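Uncharacterized protein (Bacteroides caccae, PDB 3NO2) is of unknown function but folds as a six-bladed beta-propeller, with a sequence probably related to the Mal s 1 allergenic proteins. Local coordinates at residues H97-L102 with T114-G119; M79-I84 with L91-G96; S169-D174 with L218-N223; C229-H234 with F265-T270. All blocks are in the same frame, centred on the assembly; numbering follows the deposited sequence. Where two conformers were deposited one is given.

The four contacts sample a six-bladed propeller from rim to axis. Interactions 1 and 2 belong to one blade and share its sheet: interaction 2 pairs the inner strands 78-84 and 90-95, interaction 1 the outer strands 99-104 and 110-116, and T100 and L102 bond to W94 and V92 between them. Both are largely buried and built on antiparallel backbone bonds, although interaction 1 ends in solvent-exposed H97 and E117. Interactions 3 and 4 join different blades and have no direct hydrogen bonds across them. Interaction 3 is a surface contact of two innermost strands, touching around A171 and P220 and bridged by water; partly buried interaction 4 relies on selenium, sulfur and indole packing.

Interaction 1: residues H97-L102 with T114-G119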
loop_
_atom_site.group_PDB
_atom_site.type_symbol
_atom_site.label_atom_id
_atom_site.label_comp_id
_atom_site.label_asym_id
_atom_site.label_seq_id
_atom_site.Cartn_x
_atom_site.Cartn_y
_atom_site.Cartn_z
ATOM N N HIS A 97 13.232 2.786 -15.253
ATOM C CA HIS A 97 14.567 3.392 -15.495
ATOM C C HIS A 97 14.385 4.645 -16.352
ATOM O O HIS A 97 14.469 4.555 -17.596
ATOM C CB HIS A 97 15.488 2.378 -16.168
ATOM C CG HIS A 97 15.749 1.200 -15.291
ATOM N ND1 HIS A 97 16.470 1.318 -14.129
ATOM C CD2 HIS A 97 15.349 -0.091 -15.365
ATOM C CE1 HIS A 97 16.495 0.158 -13.509
ATOM N NE2 HIS A 97 15.826 -0.716 -14.230
ATOM N N PRO A 98 14.053 5.777 -15.741
ATOM C CA PRO A 98 14.012 6.029 -14.307
ATOM C C PRO A 98 12.692 5.651 -13.650
ATOM O O PRO A 98 11.623 5.659 -14.274
ATOM C CB PRO A 98 14.194 7.541 -14.219
ATOM C CG PRO A 98 13.550 8.054 -15.455
ATOM C CD PRO A 98 13.911 7.026 -16.530
ATOM N N SER A 99 12.767 5.377 -12.369
ATOM C CA SER A 99 11.578 5.367 -11.531
ATOM C C SER A 99 10.941 6.734 -11.588
ATOM O O SER A 99 11.667 7.746 -11.587
ATOM C CB SER A 99 11.911 5.040 -10.095
ATOM O OG SER A 99 12.614 3.786 -9.937
ATOM N N THR A 100 9.618 6.801 -11.633
ATOM C CA THR A 100 8.950 8.104 -11.812
ATOM C C THR A 100 7.792 8.225 -10.829
ATOM O O THR A 100 6.973 7.315 -10.703
ATOM C CB THR A 100 8.411 8.229 -13.230
ATOM O OG1 THR A 100 9.500 8.071 -14.166
ATOM C CG2 THR A 100 7.769 9.562 -13.474
ATOM N N ILE A 101 7.723 9.370 -10.155
ATOM C CA ILE A 101 6.627 9.765 -9.278
ATOM C C ILE A 101 5.899 10.934 -9.928
ATOM O O ILE A 101 6.547 11.871 -10.436
ATOM C CB ILE A 101 7.182 10.192 -7.909
ATOM C CG1 ILE A 101 7.865 9.034 -7.200
ATOM C CG2 ILE A 101 6.087 10.839 -7.030
ATOM C CD1 ILE A 101 8.831 9.481 -6.070
ATOM N N LEU A 102 4.582 10.889 -9.948
ATOM C CA LEU A 102 3.727 11.988 -10.425
ATOM C C LEU A 102 2.731 12.338 -9.349
ATOM O O LEU A 102 2.119 11.457 -8.721
ATOM C CB LEU A 102 2.959 11.569 -11.671
ATOM C CG LEU A 102 3.760 11.080 -12.877
ATOM C CD1 LEU A 102 2.773 10.514 -13.939
ATOM C CD2 LEU A 102 4.671 12.231 -13.461
ATOM N N THR A 114 8.855 13.644 -10.507
ATOM C CA THR A 114 10.170 13.331 -9.997
ATOM C C THR A 114 10.679 12.063 -10.623
ATOM O O THR A 114 9.948 11.064 -10.689
ATOM C CB THR A 114 10.089 13.162 -8.461
ATOM O OG1 THR A 114 9.656 14.415 -7.902
ATOM C CG2 THR A 114 11.455 12.698 -7.831
ATOM N N GLU A 115 11.902 12.068 -11.121
ATOM C CA GLU A 115 12.570 10.895 -11.655
ATOM C C GLU A 115 13.791 10.556 -10.806
ATOM O O GLU A 115 14.533 11.459 -10.380
ATOM C CB GLU A 115 13.012 11.130 -13.090
ATOM C CG GLU A 115 11.865 11.285 -14.066
ATOM C CD GLU A 115 12.304 11.563 -15.505
ATOM O OE1 GLU A 115 13.430 12.048 -15.695
ATOM O OE2 GLU A 115 11.529 11.320 -16.426
ATOM N N PHE A 116 14.039 9.269 -10.579
ATOM C CA PHE A 116 15.226 8.838 -9.862
ATOM C C PHE A 116 15.581 7.439 -10.343
ATOM O O PHE A 116 14.733 6.663 -10.787
ATOM C CB PHE A 116 14.994 8.900 -8.344
ATOM C CG PHE A 116 13.904 7.973 -7.831
ATOM C CD1 PHE A 116 12.578 8.319 -7.924
ATOM C CD2 PHE A 116 14.227 6.781 -7.213
ATOM C CE1 PHE A 116 11.584 7.482 -7.469
ATOM C CE2 PHE A 116 13.217 5.950 -6.741
ATOM C CZ PHE A 116 11.911 6.306 -6.876
ATOM N N GLU A 117 16.849 7.110 -10.239
ATOM C CA GLU A 117 17.344 5.786 -10.552
ATOM C C GLU A 117 17.775 5.062 -9.280
ATOM O O GLU A 117 18.547 5.580 -8.442
ATOM C CB GLU A 117 18.497 5.866 -11.553
ATOM C CG GLU A 117 19.136 4.536 -11.885
ATOM C CD GLU A 117 18.140 3.479 -12.382
ATOM O OE1 GLU A 117 17.333 3.819 -13.230
ATOM O OE2 GLU A 117 18.192 2.334 -11.858
ATOM N N THR A 118 17.227 3.859 -9.112
ATOM C CA THR A 118 17.470 3.057 -7.927
ATOM C C THR A 118 18.700 2.195 -8.027
ATOM O O THR A 118 19.178 1.712 -6.998
ATOM C CB THR A 118 16.294 2.094 -7.645
ATOM O OG1 THR A 118 16.086 1.206 -8.759
ATOM C CG2 THR A 118 14.996 2.880 -7.322
ATOM N N GLY A 119 19.124 1.910 -9.232
ATOM C CA GLY A 119 20.216 0.936 -9.429
ATOM C C GLY A 119 19.719 -0.510 -9.473
ATOM O O GLY A 119 20.516 -1.436 -9.722
HETATM O O HOH W 1 15.069 2.998 -10.784
HETATM O O HOH W 2 9.713 9.349 -16.551
#
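H97 and E117 meet through a nearly straight hydrogen bond, ND1 of H97 donating to OE1 of E117 over 2.8 Å. Imidazole and carboxylate lie only 17° from coplanar, and OE1 is met on its syn side. P98, behind a cis peptide bond, rests its CG on the flat end of E115, 3.7 Å from CD. Further along, CB of S99 sits over the face of the F116 ring in a CH-pi contact, 3.6 Å from the ring centroid; F116 CG lies between its backbone N and carbonyl carbon (chi1 63°). Serine suits the place: CB covers the ring while OG bonds to Q126 OE1 and a water. I101 CD1 touches F116 CE1 obliquely at 3.7 Å. The backbone beneath is an antiparallel hairpin, strands 99-104 and 110-116, the outer pair of a four-stranded propeller blade. S99–F116 and I101–T114 are its hydrogen-bonded pairs, with the S99 N to F116 O bond weak. That water joins S99 OG to T118 N; another links T100 OG1 to E115 OE2. In the next shell, E117 OE2 accepts the N-H of G119 on its anti side at 2.8 Å, and H97 NE2 reaches E121 O. F116 packs on V140, from strand 138-142 of the following blade.

Interaction 2: residues M79-I84 with L91-G96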
loop_
_atom_site.group_PDB
_atom_site.type_symbol
_atom_site.label_atom_id
_atom_site.label_comp_id
_atom_site.label_asym_id
_atom_site.label_seq_id
_atom_site.Cartn_x
_atom_site.Cartn_y
_atom_site.Cartn_z
HETATM N N MSE A 79 3.521 0.507 -12.698
HETATM C CA MSE A 79 2.843 1.468 -11.847
HETATM C C MSE A 79 2.346 0.710 -10.620
HETATM O O MSE A 79 1.411 -0.098 -10.710
HETATM C CB MSE A 79 1.648 2.057 -12.605
HETATM C CG MSE A 79 1.047 3.218 -11.889
HETATM SE SE MSE A 79 1.954 4.929 -12.149
HETATM C CE MSE A 79 1.177 5.408 -13.818
ATOM N N GLN A 80 2.935 1.010 -9.467
ATOM C CA GLN A 80 2.663 0.274 -8.245
ATOM C C GLN A 80 2.201 1.139 -7.081
ATOM O O GLN A 80 1.675 0.572 -6.128
ATOM C CB GLN A 80 3.870 -0.541 -7.798
ATOM C CG GLN A 80 4.286 -1.644 -8.763
ATOM C CD GLN A 80 3.467 -2.901 -8.700
ATOM O OE1 GLN A 80 2.467 -2.983 -8.015
ATOM N NE2 GLN A 80 3.877 -3.895 -9.472
ATOM N N THR A 81 2.386 2.465 -7.129
ATOM C CA THR A 81 1.896 3.397 -6.142
ATOM C C THR A 81 0.670 4.107 -6.656
ATOM O O THR A 81 0.635 4.542 -7.801
ATOM C CB THR A 81 2.970 4.473 -5.852
ATOM O OG1 THR A 81 4.148 3.897 -5.267
ATOM C CG2 THR A 81 2.476 5.582 -4.929
ATOM N N ALA A 82 -0.312 4.281 -5.782
ATOM C CA ALA A 82 -1.495 5.104 -6.065
ATOM C C ALA A 82 -2.149 5.457 -4.721
ATOM O O ALA A 82 -2.771 4.596 -4.108
ATOM C CB ALA A 82 -2.444 4.377 -6.976
ATOM N N ARG A 83 -2.021 6.696 -4.266
ATOM C CA ARG A 83 -2.603 7.146 -2.998
ATOM C C ARG A 83 -3.175 8.542 -3.180
ATOM O O ARG A 83 -2.859 9.257 -4.126
ATOM C CB ARG A 83 -1.583 7.115 -1.859
ATOM C CG ARG A 83 -0.458 8.116 -2.056
ATOM C CD ARG A 83 0.431 8.234 -0.855
ATOM N NE ARG A 83 1.159 7.017 -0.571
ATOM C CZ ARG A 83 0.942 6.203 0.452
ATOM N NH1 ARG A 83 -0.004 6.463 1.337
ATOM N NH2 ARG A 83 1.716 5.160 0.614
ATOM N N ILE A 84 -4.036 8.934 -2.245
ATOM C CA ILE A 84 -4.511 10.306 -2.123
ATOM C C ILE A 84 -3.762 10.968 -0.985
ATOM O O ILE A 84 -3.750 10.456 0.160
ATOM C CB ILE A 84 -6.019 10.337 -1.911
ATOM C CG1 ILE A 84 -6.754 9.681 -3.082
ATOM C CG2 ILE A 84 -6.485 11.794 -1.639
ATOM C CD1 ILE A 84 -6.643 10.388 -4.443
ATOM N N LEU A 91 -1.079 10.764 -5.760
ATOM C CA LEU A 91 0.335 10.457 -5.938
ATOM C C LEU A 91 0.327 9.080 -6.603
ATOM O O LEU A 91 -0.284 8.109 -6.088
ATOM C CB LEU A 91 1.083 10.389 -4.600
ATOM C CG LEU A 91 2.596 10.104 -4.638
ATOM C CD1 LEU A 91 3.399 11.330 -5.062
ATOM C CD2 LEU A 91 3.115 9.607 -3.283
ATOM N N VAL A 92 0.979 8.970 -7.763
ATOM C CA VAL A 92 1.185 7.680 -8.422
ATOM C C VAL A 92 2.650 7.516 -8.750
ATOM O O VAL A 92 3.392 8.495 -8.834
ATOM C CB VAL A 92 0.322 7.521 -9.664
ATOM C CG1 VAL A 92 -1.195 7.638 -9.334
ATOM C CG2 VAL A 92 0.733 8.500 -10.795
ATOM N N ALA A 93 3.125 6.308 -8.984
ATOM C CA ALA A 93 4.532 6.097 -9.293
ATOM C C ALA A 93 4.751 4.766 -9.997
ATOM O O ALA A 93 4.087 3.784 -9.665
ATOM C CB ALA A 93 5.440 6.175 -8.024
ATOM N N TRP A 94 5.734 4.750 -10.903
ATOM C CA TRP A 94 6.138 3.543 -11.579
ATOM C C TRP A 94 7.596 3.203 -11.349
ATOM O O TRP A 94 8.500 4.042 -11.359
ATOM C CB TRP A 94 5.782 3.550 -13.073
ATOM C CG TRP A 94 6.528 4.457 -13.991
ATOM C CD1 TRP A 94 7.818 4.360 -14.425
ATOM C CD2 TRP A 94 5.974 5.600 -14.670
ATOM N NE1 TRP A 94 8.103 5.364 -15.312
ATOM C CE2 TRP A 94 6.980 6.125 -15.490
ATOM C CE3 TRP A 94 4.719 6.197 -14.667
ATOM C CZ2 TRP A 94 6.763 7.248 -16.300
ATOM C CZ3 TRP A 94 4.497 7.313 -15.508
ATOM C CH2 TRP A 94 5.529 7.814 -16.278
ATOM N N CYS A 95 7.819 1.902 -11.158
ATOM C CA CYS A 95 9.127 1.292 -11.195
ATOM C C CYS A 95 9.640 1.291 -12.609
ATOM O O CYS A 95 8.864 1.067 -13.553
ATOM C CB CYS A 95 9.039 -0.149 -10.699
ATOM S SG CYS A 95 8.254 -0.261 -9.035
ATOM N N GLY A 96 10.922 1.541 -12.781
ATOM C CA GLY A 96 11.514 1.553 -14.124
ATOM C C GLY A 96 12.876 2.195 -14.104
ATOM O O GLY A 96 13.607 2.168 -13.092
#
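A classic beta bulge, in which Q80 and T81 both face A93, interrupts the hairpin of strands 78-84 and 90-95, the two innermost strands of their propeller blade. A93 O takes two backbone donors: Q80 N at 3.0 Å, nearly in line with the carbonyl, and T81 N at 3.3 Å, a weak bond. The return bond from A93 N to T81 O is also long, its donor 40° out of the carbonyl plane. Beyond the bulge regular pairing resumes, with R83 and L91 exchanging two bonds, L91 N to R83 O spanning 2.8 Å.

On one face lie M79, A82, V92 and W94. M79, a selenomethionine, has CG anti to the backbone N (chi1 -170°) and a chain bent further out; its SE settles 3.9 Å from V92 CB, and its CE touches W94 CE3 at 3.7 Å. This is a Met-aromatic contact at the edge of the indole. On the other face T81 CB meets A93 CB at 3.7 Å, small groups suited to a close pair, while the aliphatic part of R83 runs beside L91.

The polar ends on this second face find partners in the segment leading to the next blade: T81 OG1 bonds to R128 O and I130 N, and R83 NE to I130 O. Backbone bonds thus hold the two strands together, packing of M79, V92 and W94 fills one face, and the T81 hydroxyl and R83 guanidinium join the other to the neighbouring segment.

Interaction 3: residues S169-D174 with L218-N223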
loop_
_atom_site.group_PDB
_atom_site.type_symbol
_atom_site.label_atom_id
_atom_site.label_comp_id
_atom_site.label_asym_id
_atom_site.label_seq_id
_atom_site.Cartn_x
_atom_site.Cartn_y
_atom_site.Cartn_z
ATOM N N SER A 169 5.606 -0.536 1.958
ATOM C CA SER A 169 4.850 0.682 2.134
ATOM C C SER A 169 5.296 1.381 3.394
ATOM O O SER A 169 6.031 0.758 4.224
ATOM C CB SER A 169 3.365 0.350 2.204
ATOM O OG SER A 169 2.581 1.541 2.325
ATOM N N SER A 170 4.874 2.619 3.576
ATOM C CA SER A 170 5.038 3.331 4.839
ATOM C C SER A 170 3.717 4.024 5.164
ATOM O O SER A 170 2.944 4.355 4.271
ATOM C CB SER A 170 6.173 4.347 4.738
ATOM O OG SER A 170 5.916 5.393 3.859
ATOM N N ALA A 171 3.515 4.280 6.437
ATOM C CA ALA A 171 2.336 5.030 6.892
ATOM C C ALA A 171 2.717 5.819 8.139
ATOM O O ALA A 171 3.530 5.394 8.945
ATOM C CB ALA A 171 1.150 4.102 7.238
ATOM N N PHE A 172 2.149 7.005 8.280
ATOM C CA PHE A 172 2.523 7.899 9.364
ATOM C C PHE A 172 1.643 7.725 10.594
ATOM O O PHE A 172 0.442 7.431 10.512
ATOM C CB PHE A 172 2.434 9.327 8.851
ATOM C CG PHE A 172 3.382 9.586 7.744
ATOM C CD1 PHE A 172 4.757 9.610 7.969
ATOM C CD2 PHE A 172 2.912 9.756 6.437
ATOM C CE1 PHE A 172 5.634 9.822 6.908
ATOM C CE2 PHE A 172 3.796 9.953 5.397
ATOM C CZ PHE A 172 5.134 9.980 5.621
ATOM N N LEU A 173 2.272 7.907 11.743
ATOM C CA LEU A 173 1.605 7.933 13.036
ATOM C C LEU A 173 1.384 9.385 13.463
ATOM O O LEU A 173 2.047 10.303 12.956
ATOM C CB LEU A 173 2.435 7.210 14.083
ATOM C CG LEU A 173 2.784 5.747 13.793
ATOM C CD1 LEU A 173 3.664 5.189 14.916
ATOM C CD2 LEU A 173 1.441 5.003 13.641
ATOM N N ASP A 174 0.477 9.550 14.422
ATOM C CA ASP A 174 0.146 10.872 14.962
ATOM C C ASP A 174 1.360 11.625 15.438
ATOM O O ASP A 174 1.416 12.840 15.267
ATOM C CB ASP A 174 -0.850 10.744 16.127
ATOM C CG ASP A 174 -2.271 10.518 15.658
ATOM O OD1 ASP A 174 -2.604 10.913 14.516
ATOM O OD2 ASP A 174 -3.065 9.953 16.448
ATOM N N LEU A 218 -0.107 -1.194 5.756
ATOM C CA LEU A 218 -0.483 -0.869 7.130
ATOM C C LEU A 218 -1.300 0.408 7.105
ATOM O O LEU A 218 -0.887 1.382 6.448
ATOM C CB LEU A 218 0.790 -0.654 7.946
ATOM C CG LEU A 218 1.824 -1.795 7.921
ATOM C CD1 LEU A 218 3.100 -1.316 8.674
ATOM C CD2 LEU A 218 1.268 -3.060 8.532
ATOM N N PHE A 219 -2.432 0.442 7.816
ATOM C CA PHE A 219 -3.295 1.584 7.816
ATOM C C PHE A 219 -3.608 1.966 9.257
ATOM O O PHE A 219 -4.474 1.381 9.904
ATOM C CB PHE A 219 -4.585 1.355 7.004
ATOM C CG PHE A 219 -5.232 2.633 6.573
ATOM C CD1 PHE A 219 -5.975 3.367 7.451
ATOM C CD2 PHE A 219 -5.059 3.068 5.289
ATOM C CE1 PHE A 219 -6.551 4.591 7.012
ATOM C CE2 PHE A 219 -5.616 4.288 4.874
ATOM C CZ PHE A 219 -6.313 5.014 5.753
ATOM N N PRO A 220 -2.888 2.971 9.761
ATOM C CA PRO A 220 -3.155 3.441 11.155
ATOM C C PRO A 220 -4.535 4.049 11.325
ATOM O O PRO A 220 -5.025 4.711 10.419
ATOM C CB PRO A 220 -2.077 4.523 11.359
ATOM C CG PRO A 220 -0.955 4.118 10.439
ATOM C CD PRO A 220 -1.629 3.546 9.215
ATOM N N LEU A 221 -5.128 3.753 12.478
ATOM C CA LEU A 221 -6.478 4.169 12.833
ATOM C C LEU A 221 -6.420 5.163 13.987
ATOM O O LEU A 221 -5.505 5.139 14.801
ATOM C CB LEU A 221 -7.340 2.970 13.181
ATOM C CG LEU A 221 -7.477 1.973 12.040
ATOM C CD1 LEU A 221 -8.044 0.640 12.550
ATOM C CD2 LEU A 221 -8.293 2.608 10.911
ATOM N N GLN A 222 -7.432 6.044 13.990
ATOM C CA GLN A 222 -7.519 7.165 14.952
ATOM C C GLN A 222 -7.550 6.628 16.360
ATOM O O GLN A 222 -7.055 7.278 17.292
ATOM C CB GLN A 222 -8.767 8.031 14.686
ATOM C CG GLN A 222 -8.643 8.953 13.466
ATOM N N ASN A 223 -8.115 5.439 16.526
ATOM C CA ASN A 223 -8.174 4.795 17.838
ATOM C C ASN A 223 -6.866 4.139 18.345
ATOM O O ASN A 223 -6.857 3.545 19.426
ATOM C CB ASN A 223 -9.366 3.811 17.894
ATOM C CG ASN A 223 -9.296 2.729 16.819
ATOM O OD1 ASN A 223 -8.230 2.225 16.512
ATOM N ND2 ASN A 223 -10.449 2.362 16.263
HETATM O O HOH W 3 1.602 1.056 4.911
#
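A171 and P220 form the centre of the apolar contact. CB of A171 lies 3.5 Å from CD of P220, tighter than usual for two carbons; alanine's small methyl allows the strands to come this near. L173 adds a lighter touch: its CG lies anti to the carbonyl carbon (chi1 -58°), and beyond it CD2 comes within 4.1 Å of P220 CG, the two side chains crossing at about a right angle.

Carbon also packs against backbone oxygen. The same A171 methyl is 3.5 Å from L218 O, and P220 CG lies 3.6 Å from F172 O, so the compact proline ring rests against both a methyl group and a carbonyl of segment 169-174.

Polar contact is indirect, with no hydrogen bond spanning the segments. Instead a water molecule donates to S169 OG at 2.8 Å and accepts the N-H of L218 at 2.9 Å. S169 suits this place because its hydroxyl can also bond to Q129 OE1, so the bridging water is tied to a serine that is itself held.

The segments of strands 169-172 and 214-220 run almost parallel, 4° apart, but their axes stay 6.9 Å from each other, beyond ordinary sheet pairing. Each is the innermost strand of its own blade, and L218 reaches back onto L179 and A181 of the preceding one. Such side-by-side, non-bonded inner strands of successive blades around the central axis are the hallmark of a beta-propeller.

Interaction 4: residues C229-H234 with F265-T270; sequences CNWQGH and FGMIST
Selenium-on-indole packing between W231 and M267 joins the end of strand 226-231 to the loop that enters strand 270-274, at a seam between two propeller blades. M267 is a selenomethionine whose SE stands over the face of the indole, 4.6 Å from the centroid of the five-membered ring and offset toward the rim, a Met-aromatic contact. The same SE comes 3.5 Å from G233 CA. G233 has no side chain, which leaves its backbone able to lie over the indole. Nearer the main chain, M267 CB touches W231 NE1 at 3.5 Å, and that N-H bonds to S12 O. W231 places CG anti to the backbone N (chi1 -174°), and the edge of its ring meets I268 O in plane, CD1 to O being 3.7 Å.

The loop carrying M267 runs into strand 270-274, the innermost strand of a sheet whose other three strands come from the N-terminal end of the chain. This is the "Velcro" closure common in beta-propellers, and S269 and T270, both facing G10, begin it with a classic beta bulge.

Closer to T270, C229 SG packs on I268 CG2 at 3.7 Å; a compact, weakly polar thiol suits this buried spot. S269 CB lies 4.0 Å from W231 CD1, while its OG bonds to N40. W231 also presents CZ3 over the face of H234, whose NE2 bonds to a citrate, probably from the crystallisation liquor, with ND1 held by D184.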
loop_
_atom_site.group_PDB
_atom_site.type_symbol
_atom_site.label_atom_id
_atom_site.label_comp_id
_atom_site.label_asym_id
_atom_site.label_seq_id
_atom_site.Cartn_x
_atom_site.Cartn_y
_atom_site.Cartn_z
ATOM N N CYS A 229 -2.625 -5.735 6.143
ATOM C CA CYS A 229 -2.896 -6.583 5.002
ATOM C C CYS A 229 -1.881 -7.750 5.027
ATOM O O CYS A 229 -0.682 -7.537 4.913
ATOM C CB CYS A 229 -2.811 -5.836 3.690
ATOM S SG CYS A 229 -3.989 -4.469 3.545
ATOM N N ASN A 230 -2.407 -8.949 5.267
ATOM C CA ASN A 230 -1.600 -10.134 5.544
ATOM C C ASN A 230 -1.560 -11.052 4.337
ATOM O O ASN A 230 -2.285 -12.034 4.250
ATOM C CB ASN A 230 -2.224 -10.865 6.746
ATOM C CG ASN A 230 -1.343 -11.946 7.310
ATOM O OD1 ASN A 230 -0.121 -11.874 7.181
ATOM N ND2 ASN A 230 -1.937 -12.991 7.911
ATOM N N TRP A 231 -0.736 -10.679 3.353
ATOM C CA TRP A 231 -0.811 -11.244 2.013
ATOM C C TRP A 231 -0.090 -12.595 1.981
ATOM O O TRP A 231 1.074 -12.715 2.413
ATOM C CB TRP A 231 -0.192 -10.230 1.035
ATOM C CG TRP A 231 -0.321 -10.588 -0.428
ATOM C CD1 TRP A 231 -1.394 -10.359 -1.244
ATOM C CD2 TRP A 231 0.657 -11.220 -1.255
ATOM N NE1 TRP A 231 -1.146 -10.805 -2.501
ATOM C CE2 TRP A 231 0.107 -11.326 -2.546
ATOM C CE3 TRP A 231 1.952 -11.654 -1.041
ATOM C CZ2 TRP A 231 0.810 -11.866 -3.602
ATOM C CZ3 TRP A 231 2.665 -12.217 -2.125
ATOM C CH2 TRP A 231 2.090 -12.321 -3.351
ATOM N N GLN A 232 -0.768 -13.583 1.441
ATOM C CA GLN A 232 -0.371 -14.977 1.562
ATOM C C GLN A 232 0.202 -15.597 0.285
ATOM O O GLN A 232 0.402 -16.819 0.225
ATOM C CB GLN A 232 -1.531 -15.814 2.105
ATOM C CG GLN A 232 -1.878 -15.354 3.552
ATOM C CD GLN A 232 -3.190 -15.861 4.068
ATOM O OE1 GLN A 232 -3.550 -17.013 3.868
ATOM N NE2 GLN A 232 -3.900 -14.992 4.813
ATOM N N GLY A 233 0.552 -14.799 -0.690
ATOM C CA GLY A 233 0.957 -15.330 -2.002
ATOM C C GLY A 233 2.355 -15.891 -2.079
ATOM O O GLY A 233 2.700 -16.447 -3.140
ATOM N N HIS A 234 3.167 -15.787 -1.036
ATOM C CA HIS A 234 4.493 -16.364 -1.038
ATOM C C HIS A 234 4.588 -17.577 -0.133
ATOM O O HIS A 234 5.707 -18.117 0.040
ATOM C CB HIS A 234 5.563 -15.330 -0.623
ATOM C CG HIS A 234 5.848 -14.277 -1.643
ATOM N ND1 HIS A 234 6.583 -13.151 -1.364
ATOM C CD2 HIS A 234 5.470 -14.165 -2.943
ATOM C CE1 HIS A 234 6.676 -12.402 -2.456
ATOM N NE2 HIS A 234 5.992 -12.985 -3.411
ATOM N N PHE A 265 -12.706 -14.031 -0.086
ATOM C CA PHE A 265 -11.852 -12.878 -0.288
ATOM C C PHE A 265 -10.597 -13.323 -1.065
ATOM O O PHE A 265 -9.995 -14.342 -0.747
ATOM C CB PHE A 265 -11.415 -12.275 1.068
ATOM C CG PHE A 265 -12.571 -11.950 1.984
ATOM C CD1 PHE A 265 -13.504 -10.984 1.635
ATOM C CD2 PHE A 265 -12.754 -12.648 3.151
ATOM C CE1 PHE A 265 -14.607 -10.739 2.446
ATOM C CE2 PHE A 265 -13.830 -12.381 3.987
ATOM C CZ PHE A 265 -14.737 -11.423 3.630
ATOM N N GLY A 266 -10.235 -12.574 -2.075
ATOM C CA GLY A 266 -8.927 -12.759 -2.681
ATOM C C GLY A 266 -7.817 -12.270 -1.763
ATOM O O GLY A 266 -8.044 -11.776 -0.645
HETATM N N MSE A 267 -6.604 -12.374 -2.246
HETATM C CA MSE A 267 -5.441 -11.945 -1.510
HETATM C C MSE A 267 -5.377 -10.423 -1.500
HETATM O O MSE A 267 -5.514 -9.770 -2.531
HETATM C CB MSE A 267 -4.200 -12.532 -2.114
HETATM C CG MSE A 267 -4.203 -14.055 -2.128
HETATM SE SE MSE A 267 -2.496 -14.850 -2.487
HETATM C CE MSE A 267 -2.469 -14.377 -4.280
ATOM N N ILE A 268 -5.286 -9.838 -0.320
ATOM C CA ILE A 268 -5.317 -8.399 -0.101
ATOM C C ILE A 268 -3.925 -7.904 0.252
ATOM O O ILE A 268 -3.270 -8.381 1.186
ATOM C CB ILE A 268 -6.307 -8.068 1.019
ATOM C CG1 ILE A 268 -7.736 -8.412 0.591
ATOM C CG2 ILE A 268 -6.203 -6.567 1.397
ATOM C CD1 ILE A 268 -8.774 -8.343 1.739
ATOM N N SER A 269 -3.448 -6.889 -0.491
ATOM C CA SER A 269 -2.200 -6.203 -0.169
ATOM C C SER A 269 -2.394 -4.717 0.075
ATOM O O SER A 269 -1.457 -4.055 0.510
ATOM C CB SER A 269 -1.107 -6.415 -1.209
ATOM O OG SER A 269 -1.516 -5.920 -2.470
ATOM N N THR A 270 -3.604 -4.186 -0.157
ATOM C CA THR A 270 -3.869 -2.756 -0.050
ATOM C C THR A 270 -5.292 -2.529 0.441
ATOM O O THR A 270 -6.215 -3.277 0.097
ATOM C CB THR A 270 -3.564 -2.042 -1.394
ATOM O OG1 THR A 270 -3.879 -0.641 -1.332
ATOM C CG2 THR A 270 -4.301 -2.652 -2.582
#